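Local coordinates for protein putative branched-chain amino acid ABC transporter (Chromobacterium violaceum, PDB 4PYR) that binds glutathione and, as a probable LppC-type lipoprotein with a periplasmic-binding-protein fold, may act as an enzyme regulator, at residues V2-I7 / D256-A261; A54-G59 / S78-T83; P82-N87 / V262-S267; Y100-I105 / G280-G285. All blocks are in the same frame, centred on the assembly; numbering follows the deposited sequence.

Contact 1 of 4, residues V2-I7 / D256-A261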
loop_
_atom_site.group_PDB
_atom_site.type_symbol
_atom_site.label_atom_id
_atom_site.label_comp_id
_atom_site.label_asym_id
_atom_site.label_seq_id
_atom_site.Cartn_x
_atom_site.Cartn_y
_atom_site.Cartn_z
ATOM N N VAL A 2 26.691 2.688 -2.666
ATOM C CA VAL A 2 25.348 3.302 -2.593
ATOM C C VAL A 2 25.194 4.158 -1.340
ATOM O O VAL A 2 25.425 3.692 -0.189
ATOM C CB VAL A 2 24.223 2.250 -2.662
ATOM C CG1 VAL A 2 22.847 2.922 -2.688
ATOM C CG2 VAL A 2 24.421 1.344 -3.881
ATOM N N ARG A 3 24.864 5.420 -1.599
ATOM C CA ARG A 3 24.566 6.396 -0.566
ATOM C C ARG A 3 23.126 6.876 -0.750
ATOM O O ARG A 3 22.770 7.481 -1.712
ATOM C CB ARG A 3 25.574 7.545 -0.579
ATOM C CG ARG A 3 27.004 7.076 -0.352
ATOM C CD ARG A 3 27.778 7.779 0.772
ATOM N NE ARG A 3 27.321 9.138 1.083
ATOM C CZ ARG A 3 27.832 10.260 0.610
ATOM N NH1 ARG A 3 27.286 11.407 0.993
ATOM N NH2 ARG A 3 28.872 10.263 -0.230
ATOM N N ILE A 4 22.275 6.542 0.192
ATOM C CA ILE A 4 20.847 6.841 0.057
ATOM C C ILE A 4 20.500 8.057 0.880
ATOM O O ILE A 4 20.733 8.082 2.073
ATOM C CB ILE A 4 19.991 5.672 0.607
ATOM C CG1 ILE A 4 20.340 4.352 -0.107
ATOM C CG2 ILE A 4 18.480 5.946 0.464
ATOM C CD1 ILE A 4 19.630 3.146 0.497
ATOM N N GLY A 5 19.916 9.072 0.261
ATOM C CA GLY A 5 19.443 10.203 1.034
ATOM C C GLY A 5 18.041 9.882 1.446
ATOM O O GLY A 5 17.219 9.526 0.620
ATOM N N VAL A 6 17.790 9.932 2.755
ATOM C CA VAL A 6 16.466 9.620 3.318
ATOM C C VAL A 6 15.862 10.960 3.739
ATOM O O VAL A 6 16.256 11.523 4.739
ATOM C CB VAL A 6 16.578 8.652 4.492
ATOM C CG1 VAL A 6 15.154 8.245 4.910
ATOM C CG2 VAL A 6 17.398 7.427 4.140
ATOM N N ILE A 7 14.974 11.494 2.904
ATOM C CA ILE A 7 14.489 12.856 3.005
ATOM C C ILE A 7 12.998 12.799 3.292
ATOM O O ILE A 7 12.159 12.648 2.403
ATOM C CB ILE A 7 14.766 13.598 1.663
ATOM C CG1 ILE A 7 16.267 13.507 1.399
ATOM C CG2 ILE A 7 14.350 15.036 1.783
ATOM C CD1 ILE A 7 16.770 14.221 0.173
ATOM N N ASP A 256 11.032 -1.975 2.296
ATOM C CA ASP A 256 11.061 -2.084 0.805
ATOM C C ASP A 256 11.591 -0.825 0.113
ATOM O O ASP A 256 12.179 -0.952 -0.974
ATOM C CB ASP A 256 9.697 -2.441 0.259
ATOM C CG ASP A 256 9.373 -3.919 0.380
ATOM O OD1 ASP A 256 10.227 -4.741 0.786
ATOM O OD2 ASP A 256 8.246 -4.274 0.035
ATOM N N ALA A 257 11.444 0.346 0.725
ATOM C CA ALA A 257 11.977 1.601 0.116
ATOM C C ALA A 257 13.518 1.500 0.088
ATOM O O ALA A 257 14.153 1.850 -0.915
ATOM C CB ALA A 257 11.521 2.837 0.905
ATOM N N TYR A 258 14.116 1.047 1.206
ATOM C CA TYR A 258 15.514 0.806 1.272
ATOM C C TYR A 258 15.916 -0.176 0.153
ATOM O O TYR A 258 16.855 0.099 -0.611
ATOM C CB TYR A 258 15.919 0.204 2.595
ATOM C CG TYR A 258 17.381 -0.172 2.570
ATOM C CD1 TYR A 258 18.330 0.724 2.945
ATOM C CD2 TYR A 258 17.812 -1.455 2.192
ATOM C CE1 TYR A 258 19.696 0.374 2.957
ATOM C CE2 TYR A 258 19.151 -1.799 2.172
ATOM C CZ TYR A 258 20.078 -0.877 2.541
ATOM O OH TYR A 258 21.426 -1.183 2.500
ATOM N N ARG A 259 15.191 -1.303 0.033
ATOM C CA ARG A 259 15.577 -2.337 -0.914
ATOM C C ARG A 259 15.487 -1.867 -2.340
ATOM O O ARG A 259 16.381 -2.169 -3.135
ATOM C CB ARG A 259 14.768 -3.594 -0.719
ATOM C CG ARG A 259 14.947 -4.188 0.704
ATOM C CD ARG A 259 13.981 -5.340 1.046
ATOM N NE ARG A 259 14.151 -6.487 0.166
ATOM C CZ ARG A 259 13.218 -7.340 -0.205
ATOM N NH1 ARG A 259 11.955 -7.204 0.196
ATOM N NH2 ARG A 259 13.529 -8.355 -0.978
ATOM N N LEU A 260 14.407 -1.163 -2.653
ATOM C CA LEU A 260 14.238 -0.588 -4.010
ATOM C C LEU A 260 15.265 0.472 -4.313
ATOM O O LEU A 260 15.807 0.508 -5.435
ATOM C CB LEU A 260 12.861 0.005 -4.198
ATOM C CG LEU A 260 11.737 -0.926 -4.495
ATOM C CD1 LEU A 260 10.465 -0.079 -4.563
ATOM C CD2 LEU A 260 11.956 -1.635 -5.801
ATOM N N ALA A 261 15.559 1.329 -3.343
ATOM C CA ALA A 261 16.588 2.362 -3.530
ATOM C C ALA A 261 17.903 1.751 -3.905
ATOM O O ALA A 261 18.579 2.232 -4.832
ATOM C CB ALA A 261 16.740 3.192 -2.275
#
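Ile4, on strand 2-8 inside the parallel sheet, reaches across to helix 245-265 through a single methyl group. Its CD1 lies 3.7 Å from CD1 of Tyr258 and equally close to CE1 of that ring, while on the helix one turn further along it comes within 4.0 Å of Ala261 CB. The methyl thus touches a large aromatic side chain and a small one, three residues apart on the helix. Extension of the isoleucine makes this possible: CG1 stands anti to the carbonyl carbon (chi1 -57°), and the chain then runs straight on to CD1 (chi2 174°), toward the helix. Tyr258 lies across the isoleucine at about a right angle and offers the CD1-CE1 side of its ring obliquely. Beyond the apolar part, the phenol OH is hydrogen-bonded to Ser35 OG, which fixes the far end of the ring just ahead of strand 36-42. At Ala261 the helix comes nearest the strand, its CA 7.1 Å from the CA of Ile4, and its CB also rests on Val62 of the neighbouring strand. All three residues are buried, and the contact is wholly apolar. Such helix-on-sheet packing, with aliphatic side chains of a parallel strand meeting a covering helix, is characteristic of the three-layer alpha/beta lobes of periplasmic binding proteins.

Contact 2 of 4, residues A54-G59 / S78-T83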
loop_
_atom_site.group_PDB
_atom_site.type_symbol
_atom_site.label_atom_id
_atom_site.label_comp_id
_atom_site.label_asym_id
_atom_site.label_seq_id
_atom_site.Cartn_x
_atom_site.Cartn_y
_atom_site.Cartn_z
ATOM N N ALA A 54 21.109 19.604 -1.412
ATOM C CA ALA A 54 22.318 19.470 -0.598
ATOM C C ALA A 54 22.733 17.991 -0.366
ATOM O O ALA A 54 23.927 17.689 -0.195
ATOM C CB ALA A 54 22.156 20.215 0.728
ATOM N N ALA A 55 21.754 17.085 -0.335
ATOM C CA ALA A 55 22.025 15.657 -0.186
ATOM C C ALA A 55 22.778 15.187 -1.450
ATOM O O ALA A 55 23.806 14.542 -1.359
ATOM C CB ALA A 55 20.730 14.886 0.036
ATOM N N VAL A 56 22.283 15.593 -2.615
ATOM C CA VAL A 56 22.928 15.268 -3.893
ATOM C C VAL A 56 24.334 15.866 -3.978
ATOM O O VAL A 56 25.291 15.176 -4.367
ATOM C CB VAL A 56 22.041 15.768 -5.045
ATOM C CG1 VAL A 56 22.794 15.798 -6.388
ATOM C CG2 VAL A 56 20.809 14.905 -5.154
ATOM N N ALA A 57 24.458 17.141 -3.609
ATOM C CA ALA A 57 25.753 17.790 -3.504
ATOM C C ALA A 57 26.680 17.015 -2.569
ATOM O O ALA A 57 27.863 17.006 -2.776
ATOM C CB ALA A 57 25.614 19.243 -3.046
ATOM N N ASP A 58 26.137 16.342 -1.548
ATOM C CA ASP A 58 26.982 15.557 -0.650
ATOM C C ASP A 58 27.229 14.101 -1.089
ATOM O O ASP A 58 27.768 13.327 -0.319
ATOM C CB ASP A 58 26.411 15.557 0.776
ATOM C CG ASP A 58 27.470 15.178 1.815
ATOM O OD1 ASP A 58 28.397 15.980 2.058
ATOM O OD2 ASP A 58 27.348 14.054 2.380
ATOM N N GLY A 59 26.818 13.706 -2.288
ATOM C CA GLY A 59 27.227 12.410 -2.830
ATOM C C GLY A 59 26.158 11.334 -2.759
ATOM O O GLY A 59 26.421 10.176 -3.093
ATOM N N SER A 78 13.518 19.264 -10.110
ATOM C CA SER A 78 14.910 19.251 -9.634
ATOM C C SER A 78 15.497 17.836 -9.479
ATOM O O SER A 78 16.701 17.666 -9.200
ATOM C CB SER A 78 15.019 20.072 -8.328
ATOM O OG SER A 78 14.473 21.366 -8.553
ATOM N N VAL A 79 14.662 16.829 -9.710
ATOM C CA VAL A 79 15.080 15.427 -9.486
ATOM C C VAL A 79 16.149 15.045 -10.488
ATOM O O VAL A 79 15.965 15.145 -11.729
ATOM C CB VAL A 79 13.893 14.432 -9.479
ATOM C CG1 VAL A 79 14.361 12.982 -9.622
ATOM C CG2 VAL A 79 13.130 14.607 -8.168
ATOM N N THR A 80 17.310 14.702 -9.941
ATOM C CA THR A 80 18.462 14.366 -10.796
ATOM C C THR A 80 19.126 13.031 -10.479
ATOM O O THR A 80 19.965 12.580 -11.239
ATOM C CB THR A 80 19.552 15.419 -10.684
ATOM O OG1 THR A 80 19.915 15.535 -9.308
ATOM C CG2 THR A 80 19.071 16.757 -11.246
ATOM N N VAL A 81 18.770 12.426 -9.352
ATOM C CA VAL A 81 19.133 11.048 -9.072
ATOM C C VAL A 81 17.836 10.240 -8.858
ATOM O O VAL A 81 16.776 10.824 -8.589
ATOM C CB VAL A 81 20.051 10.911 -7.841
ATOM C CG1 VAL A 81 21.293 11.724 -8.004
ATOM C CG2 VAL A 81 19.320 11.227 -6.525
ATOM N N PRO A 82 17.894 8.916 -9.058
ATOM C CA PRO A 82 16.698 8.121 -8.880
ATOM C C PRO A 82 16.083 8.435 -7.546
ATOM O O PRO A 82 16.796 8.406 -6.541
ATOM C CB PRO A 82 17.206 6.693 -8.992
ATOM C CG PRO A 82 18.433 6.777 -9.804
ATOM C CD PRO A 82 19.062 8.077 -9.373
ATOM N N THR A 83 14.791 8.769 -7.553
ATOM C CA THR A 83 14.137 9.233 -6.342
ATOM C C THR A 83 12.844 8.489 -6.160
ATOM O O THR A 83 12.007 8.447 -7.048
ATOM C CB THR A 83 13.936 10.745 -6.448
ATOM O OG1 THR A 83 15.218 11.337 -6.570
ATOM C CG2 THR A 83 13.253 11.317 -5.257
#
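Remarkably little joins these two pieces of chain: Val56, near the end of helix 48-57, meets the irregular segment 78-83 with its two methyls alone, each finding a different residue. The setting is the alpha/beta lobe of a periplasmic-binding-protein fold, where the loop after helix 69-75 passes the end of an earlier helix before entering strand 83-85. That helix closes with a Schellman motif, in which Gly59, with positive phi, gives its N to Val56 O while Val60 N returns to Ala55 O. Val56 CG1 approaches Thr80 OG1 at 4.1 Å, a packing distance, and CG2 lies 4.2 Å from Val81 CG2. The split follows from the valine rotamer: CG1 stands anti to the backbone N (chi1 165°) and CG2 anti to the carbonyl carbon. The side chains of Val56 and Val81 run antiparallel alongside each other, whereas Thr80 lies at the exposed margin. Tyr52 OH, from the same helix, supplies the polar hold on the loop, bonding to Thr80 N and Thr83 OG1. Within the loop, the Thr83 hydroxyl also turns back over the intervening proline and donates to Val81 O at 2.6 Å, approaching from above the carbonyl plane, 38° out of it.

Contact 3 of 4, residues P82-N87 / V262-S267. With GSH (glutathione), chain B.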
loop_
_atom_site.group_PDB
_atom_site.type_symbol
_atom_site.label_atom_id
_atom_site.label_comp_id
_atom_site.label_asym_id
_atom_site.label_seq_id
_atom_site.Cartn_x
_atom_site.Cartn_y
_atom_site.Cartn_z
ATOM N N PRO A 82 17.894 8.916 -9.058
ATOM C CA PRO A 82 16.698 8.121 -8.880
ATOM C C PRO A 82 16.083 8.435 -7.546
ATOM O O PRO A 82 16.796 8.406 -6.541
ATOM C CB PRO A 82 17.206 6.693 -8.992
ATOM C CG PRO A 82 18.433 6.777 -9.804
ATOM C CD PRO A 82 19.062 8.077 -9.373
ATOM N N THR A 83 14.791 8.769 -7.553
ATOM C CA THR A 83 14.137 9.233 -6.342
ATOM C C THR A 83 12.844 8.489 -6.160
ATOM O O THR A 83 12.007 8.447 -7.048
ATOM C CB THR A 83 13.936 10.745 -6.448
ATOM O OG1 THR A 83 15.218 11.337 -6.570
ATOM C CG2 THR A 83 13.253 11.317 -5.257
ATOM N N LEU A 84 12.753 7.839 -4.992
ATOM C CA LEU A 84 11.597 7.024 -4.653
ATOM C C LEU A 84 10.713 7.784 -3.694
ATOM O O LEU A 84 10.864 7.683 -2.456
ATOM C CB LEU A 84 12.052 5.686 -4.049
ATOM C CG LEU A 84 10.907 4.720 -3.873
ATOM C CD1 LEU A 84 10.342 4.171 -5.160
ATOM C CD2 LEU A 84 11.446 3.601 -2.983
ATOM N N ALA A 85 9.771 8.540 -4.249
ATOM C CA ALA A 85 8.739 9.173 -3.428
ATOM C C ALA A 85 7.810 8.137 -2.796
ATOM O O ALA A 85 7.575 7.059 -3.324
ATOM C CB ALA A 85 7.957 10.183 -4.254
ATOM N N LEU A 86 7.261 8.499 -1.629
ATOM C CA LEU A 86 6.420 7.559 -0.908
ATOM C C LEU A 86 4.979 7.998 -0.907
ATOM O O LEU A 86 4.224 7.736 0.032
ATOM C CB LEU A 86 6.968 7.358 0.511
ATOM C CG LEU A 86 8.398 6.776 0.595
ATOM C CD1 LEU A 86 8.838 6.607 2.057
ATOM C CD2 LEU A 86 8.466 5.435 -0.119
ATOM N N ASN A 87 4.610 8.692 -1.972
ATOM C CA ASN A 87 3.227 9.018 -2.272
ATOM C C ASN A 87 3.113 9.058 -3.786
ATOM O O ASN A 87 4.120 8.993 -4.473
ATOM C CB ASN A 87 2.799 10.346 -1.605
ATOM C CG ASN A 87 1.298 10.518 -1.619
ATOM O OD1 ASN A 87 0.668 10.773 -2.669
ATOM N ND2 ASN A 87 0.708 10.314 -0.481
ATOM N N VAL A 262 18.293 0.675 -3.235
ATOM C CA VAL A 262 19.558 0.020 -3.559
ATOM C C VAL A 262 19.555 -0.476 -5.008
ATOM O O VAL A 262 20.546 -0.311 -5.712
ATOM C CB VAL A 262 19.875 -1.147 -2.598
ATOM C CG1 VAL A 262 21.066 -1.921 -3.082
ATOM C CG2 VAL A 262 20.130 -0.592 -1.194
ATOM N N GLN A 263 18.435 -1.029 -5.473
ATOM C CA GLN A 263 18.349 -1.484 -6.855
ATOM C C GLN A 263 18.357 -0.328 -7.865
ATOM O O GLN A 263 18.989 -0.447 -8.971
ATOM C CB GLN A 263 17.152 -2.406 -7.019
ATOM C CG GLN A 263 17.166 -3.576 -6.025
ATOM C CD GLN A 263 18.408 -4.439 -6.102
ATOM O OE1 GLN A 263 19.040 -4.804 -5.075
ATOM N NE2 GLN A 263 18.775 -4.778 -7.327
ATOM N N LEU A 264 17.651 0.759 -7.489
ATOM C CA LEU A 264 17.525 1.939 -8.366
ATOM C C LEU A 264 18.847 2.660 -8.545
ATOM O O LEU A 264 19.068 3.352 -9.574
ATOM C CB LEU A 264 16.497 2.910 -7.803
ATOM C CG LEU A 264 15.047 2.459 -8.025
ATOM C CD1 LEU A 264 14.063 3.241 -7.163
ATOM C CD2 LEU A 264 14.665 2.566 -9.501
ATOM N N ALA A 265 19.733 2.514 -7.580
ATOM C CA ALA A 265 21.057 3.104 -7.679
ATOM C C ALA A 265 21.933 2.308 -8.633
ATOM O O ALA A 265 22.845 2.863 -9.221
ATOM C CB ALA A 265 21.713 3.195 -6.318
ATOM N N GLY A 266 21.654 1.000 -8.739
ATOM C CA GLY A 266 22.401 0.063 -9.479
ATOM C C GLY A 266 21.889 -0.304 -10.891
ATOM O O GLY A 266 22.439 -1.195 -11.552
ATOM N N SER A 267 20.798 0.363 -11.313
ATOM C CA SER A 267 20.096 0.070 -12.604
ATOM C C SER A 267 20.158 1.258 -13.566
ATOM O O SER A 267 20.324 2.395 -13.131
ATOM C CB SER A 267 18.617 -0.242 -12.328
ATOM O OG SER A 267 18.418 -1.539 -11.791
HETATM N N1 GSH B . -4.966 9.957 -5.458
HETATM C CA1 GSH B . -5.801 9.750 -4.295
HETATM C C1 GSH B . -7.261 10.030 -4.585
HETATM O O11 GSH B . -7.854 9.438 -5.527
HETATM O O12 GSH B . -7.872 10.830 -3.836
HETATM C CB1 GSH B . -5.322 10.626 -3.130
HETATM C CG1 GSH B . -3.857 10.407 -2.756
HETATM C CD1 GSH B . -3.638 9.016 -2.244
HETATM O OE1 GSH B . -4.548 8.202 -2.320
HETATM N N2 GSH B . -2.413 8.793 -1.717
HETATM C CA2 GSH B . -1.942 7.525 -1.143
HETATM C C2 GSH B . -1.841 7.660 0.347
HETATM O O2 GSH B . -2.716 8.437 0.744
HETATM C CB2 GSH B . -0.614 7.148 -1.771
HETATM S SG2 GSH B . -0.463 7.899 -3.384
HETATM N N3 GSH B . -0.928 7.040 1.185
HETATM C CA3 GSH B . 0.079 5.963 0.947
HETATM C C3 GSH B . 1.480 6.181 1.526
HETATM O O31 GSH B . 2.186 5.190 1.900
HETATM O O32 GSH B . 1.906 7.349 1.625
#
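Pro82 and Leu264 bring their CA atoms to within 6.3 Å of each other where the entry to strand 83-85 passes the final turn of helix 245-265. This is helix-on-sheet packing in the three-layer alpha/beta lobe of a periplasmic-binding-protein fold; the strand starts beside the helix end and leads toward the ligand. The proline ring lies against the backbone as well as the side chain of the leucine: CG is 3.5 Å from Leu264 O, and CB faces Leu264 CB at 4.0 Å. Because the leucine carries its CG anti to the carbonyl carbon (chi1 -76°), its branch extends past the proline toward the strand, and CD1 arrives 4.3 Å from CD1 of Leu84. This leucine pair is the looser part of the contact. Tyr100 on the adjoining strand touches both leucines and continues the apolar layer. Past the last turn of the helix, the hydroxyl of Ser267 folds back and donates to Gln263 O, 43° out of the carbonyl plane. At the other end of the strand the chain moves beyond residues 262-267 and enters the glutathione pocket. There Asn87 sets its side chain beside the cysteinyl part of the ligand, and its backbone O is hydrogen-bonded to Ser101 OG. One residue earlier, Leu86 O stands 2.8 Å from O32 of the ligand's glycyl carboxylate.

Contact 4 of 4, residues Y100-I105 / G280-G285. With GSH (glutathione), chain B.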
loop_
_atom_site.group_PDB
_atom_site.type_symbol
_atom_site.label_atom_id
_atom_site.label_comp_id
_atom_site.label_asym_id
_atom_site.label_seq_id
_atom_site.Cartn_x
_atom_site.Cartn_y
_atom_site.Cartn_z
ATOM N N TYR A 100 10.119 8.104 -9.079
ATOM C CA TYR A 100 9.333 6.882 -8.968
ATOM C C TYR A 100 8.504 7.000 -7.679
ATOM O O TYR A 100 8.739 7.887 -6.869
ATOM C CB TYR A 100 10.258 5.643 -8.834
ATOM C CG TYR A 100 11.210 5.462 -10.013
ATOM C CD1 TYR A 100 10.836 4.696 -11.087
ATOM C CD2 TYR A 100 12.482 6.028 -9.999
ATOM C CE1 TYR A 100 11.683 4.552 -12.202
ATOM C CE2 TYR A 100 13.346 5.875 -11.087
ATOM C CZ TYR A 100 12.944 5.134 -12.166
ATOM O OH TYR A 100 13.802 4.968 -13.250
ATOM N N SER A 101 7.528 6.113 -7.534
ATOM C CA SER A 101 6.671 6.106 -6.330
ATOM C C SER A 101 6.561 4.688 -5.797
ATOM O O SER A 101 6.437 3.757 -6.559
ATOM C CB SER A 101 5.250 6.620 -6.657
ATOM O OG SER A 101 4.371 6.466 -5.541
ATOM N N LEU A 102 6.575 4.553 -4.467
ATOM C CA LEU A 102 6.104 3.337 -3.783
ATOM C C LEU A 102 5.173 3.820 -2.685
ATOM O O LEU A 102 5.572 4.628 -1.899
ATOM C CB LEU A 102 7.244 2.563 -3.141
ATOM C CG LEU A 102 6.829 1.323 -2.320
ATOM C CD1 LEU A 102 6.146 0.245 -3.160
ATOM C CD2 LEU A 102 8.011 0.715 -1.611
ATOM N N SER A 103 3.966 3.301 -2.674
ATOM C CA SER A 103 2.961 3.747 -1.700
ATOM C C SER A 103 1.989 2.614 -1.395
ATOM O O SER A 103 2.071 1.532 -1.974
ATOM C CB SER A 103 2.204 4.982 -2.251
ATOM O OG SER A 103 1.281 4.614 -3.256
ATOM N N LEU A 104 1.062 2.881 -0.485
ATOM C CA LEU A 104 0.066 1.892 -0.104
ATOM C C LEU A 104 -1.292 2.208 -0.722
ATOM O O LEU A 104 -2.321 1.909 -0.135
ATOM C CB LEU A 104 -0.021 1.844 1.438
ATOM C CG LEU A 104 1.328 1.589 2.094
ATOM C CD1 LEU A 104 1.152 1.570 3.601
ATOM C CD2 LEU A 104 1.991 0.304 1.580
ATOM N N ILE A 105 -1.307 2.740 -1.935
ATOM C CA ILE A 105 -2.584 3.198 -2.549
ATOM C C ILE A 105 -3.657 2.136 -2.538
ATOM O O ILE A 105 -3.499 1.024 -3.068
ATOM C CB ILE A 105 -2.431 3.671 -4.016
ATOM C CG1 ILE A 105 -1.630 2.691 -4.876
ATOM C CG2 ILE A 105 -1.827 5.048 -4.054
ATOM C CD1 ILE A 105 -1.798 2.985 -6.356
ATOM N N GLY A 280 4.805 -6.633 -0.743
ATOM C CA GLY A 280 4.195 -7.289 -1.893
ATOM C C GLY A 280 5.223 -7.437 -2.992
ATOM O O GLY A 280 6.332 -6.920 -2.867
ATOM N N ASP A 281 4.885 -8.209 -4.008
ATOM C CA ASP A 281 5.768 -8.331 -5.172
ATOM C C ASP A 281 5.646 -7.029 -5.948
ATOM O O ASP A 281 4.542 -6.588 -6.237
ATOM C CB ASP A 281 5.397 -9.532 -6.040
ATOM C CG ASP A 281 6.017 -10.840 -5.556
ATOM O OD1 ASP A 281 6.894 -10.859 -4.673
ATOM O OD2 ASP A 281 5.598 -11.862 -6.117
ATOM N N LEU A 282 6.778 -6.394 -6.227
ATOM C CA LEU A 282 6.815 -5.071 -6.797
ATOM C C LEU A 282 7.373 -5.085 -8.220
ATOM O O LEU A 282 8.329 -5.772 -8.525
ATOM C CB LEU A 282 7.721 -4.179 -5.971
ATOM C CG LEU A 282 7.433 -4.195 -4.476
ATOM C CD1 LEU A 282 8.324 -3.225 -3.763
ATOM C CD2 LEU A 282 6.002 -3.797 -4.248
ATOM N N LYS A 283 6.741 -4.279 -9.051
ATOM C CA LYS A 283 7.186 -4.007 -10.421
ATOM C C LYS A 283 6.589 -2.686 -10.894
ATOM O O LYS A 283 5.535 -2.255 -10.403
ATOM C CB LYS A 283 6.823 -5.157 -11.357
ATOM C CG LYS A 283 5.364 -5.280 -11.762
ATOM C CD LYS A 283 5.223 -6.337 -12.875
ATOM C CE LYS A 283 4.801 -7.709 -12.384
ATOM N NZ LYS A 283 5.668 -8.254 -11.302
ATOM N N LEU A 284 7.267 -2.032 -11.833
ATOM C CA LEU A 284 6.876 -0.683 -12.205
ATOM C C LEU A 284 5.640 -0.756 -13.085
ATOM O O LEU A 284 5.567 -1.591 -14.011
ATOM C CB LEU A 284 8.032 0.001 -12.937
ATOM C CG LEU A 284 8.208 1.493 -12.844
ATOM C CD1 LEU A 284 8.154 1.948 -11.395
ATOM C CD2 LEU A 284 9.512 1.930 -13.491
ATOM N N GLY A 285 4.698 0.142 -12.822
ATOM C CA GLY A 285 3.455 0.291 -13.599
ATOM C C GLY A 285 3.173 1.745 -13.893
ATOM O O GLY A 285 4.093 2.563 -14.056
HETATM N N1 GSH B . -4.966 9.957 -5.458
HETATM C CA1 GSH B . -5.801 9.750 -4.295
HETATM C C1 GSH B . -7.261 10.030 -4.585
HETATM O O11 GSH B . -7.854 9.438 -5.527
HETATM O O12 GSH B . -7.872 10.830 -3.836
HETATM C CB1 GSH B . -5.322 10.626 -3.130
HETATM C CG1 GSH B . -3.857 10.407 -2.756
HETATM C CD1 GSH B . -3.638 9.016 -2.244
HETATM O OE1 GSH B . -4.548 8.202 -2.320
HETATM N N2 GSH B . -2.413 8.793 -1.717
HETATM C CA2 GSH B . -1.942 7.525 -1.143
HETATM C C2 GSH B . -1.841 7.660 0.347
HETATM O O2 GSH B . -2.716 8.437 0.744
HETATM C CB2 GSH B . -0.614 7.148 -1.771
HETATM S SG2 GSH B . -0.463 7.899 -3.384
HETATM N N3 GSH B . -0.928 7.040 1.185
HETATM C CA3 GSH B . 0.079 5.963 0.947
HETATM C C3 GSH B . 1.480 6.181 1.526
HETATM O O31 GSH B . 2.186 5.190 1.900
HETATM O O32 GSH B . 1.906 7.349 1.625
#
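Tyr100 and Leu284 make the close end of this contact, with CE1 of the ring 3.6 Å from Leu284 CD2. Here strand 99-101, last in the order of the parallel sheet in one lobe of the periplasmic-binding-protein fold, meets strand 280-284, which belongs to the mixed sheet. The methyl comes in at the ring edge, near its plane, and the two side chains cross at about a right angle. Leu284 also sets its other methyl, CD1, 3.9 Å from Tyr100 CD1, so both methyls gather at the CD1-CE1 edge. The phenol OH is hydrogen-bonded to Gly270 N, which holds the ring from its far end. Leu284 itself is partly exposed, so this tight spot borders on the outer side of the protein. Deeper in, the packing slackens: the buried leucines Leu102 and Leu282 meet more widely, CD1 to CD1 at 4.1 Å, again about perpendicular. Leu102 sends its CG anti to the backbone N (chi1 176°), which brings the branch against Leu282, and against Leu253 and Leu260 of helix 245-265. Beyond Leu102 the chain parts from strand 280-284 and lines the glutathione pocket. Leu104 N lies 3.5 Å from the ligand's O31. Ser103 places its OG 3.5 Å from CB2 of the cysteinyl moiety.

Helix 245-265 joins contacts 1 and 3, whose centres are 6 Å apart and which use successive parts of it against the same parallel sheet. Leu84 CD2 of contact 3 packs 3.7 Å from Ala257 CA of contact 1. Contact 2 lies at the periphery; it shares Pro82 and Thr83 with contact 3, centres 11 Å apart, and a salt bridge from Arg3 NH1 to Asp58 OD2 at 3.0 Å ties it to contact 1. Contacts 3 and 4, with centres 11 Å apart, sit on neighbouring strands linked by Thr83 O and Tyr100 N, and both continue into the glutathione pocket, where Arg137 NH2 hydrogen-bonds the ligand. Contacts 1 and 2 lie away from that pocket.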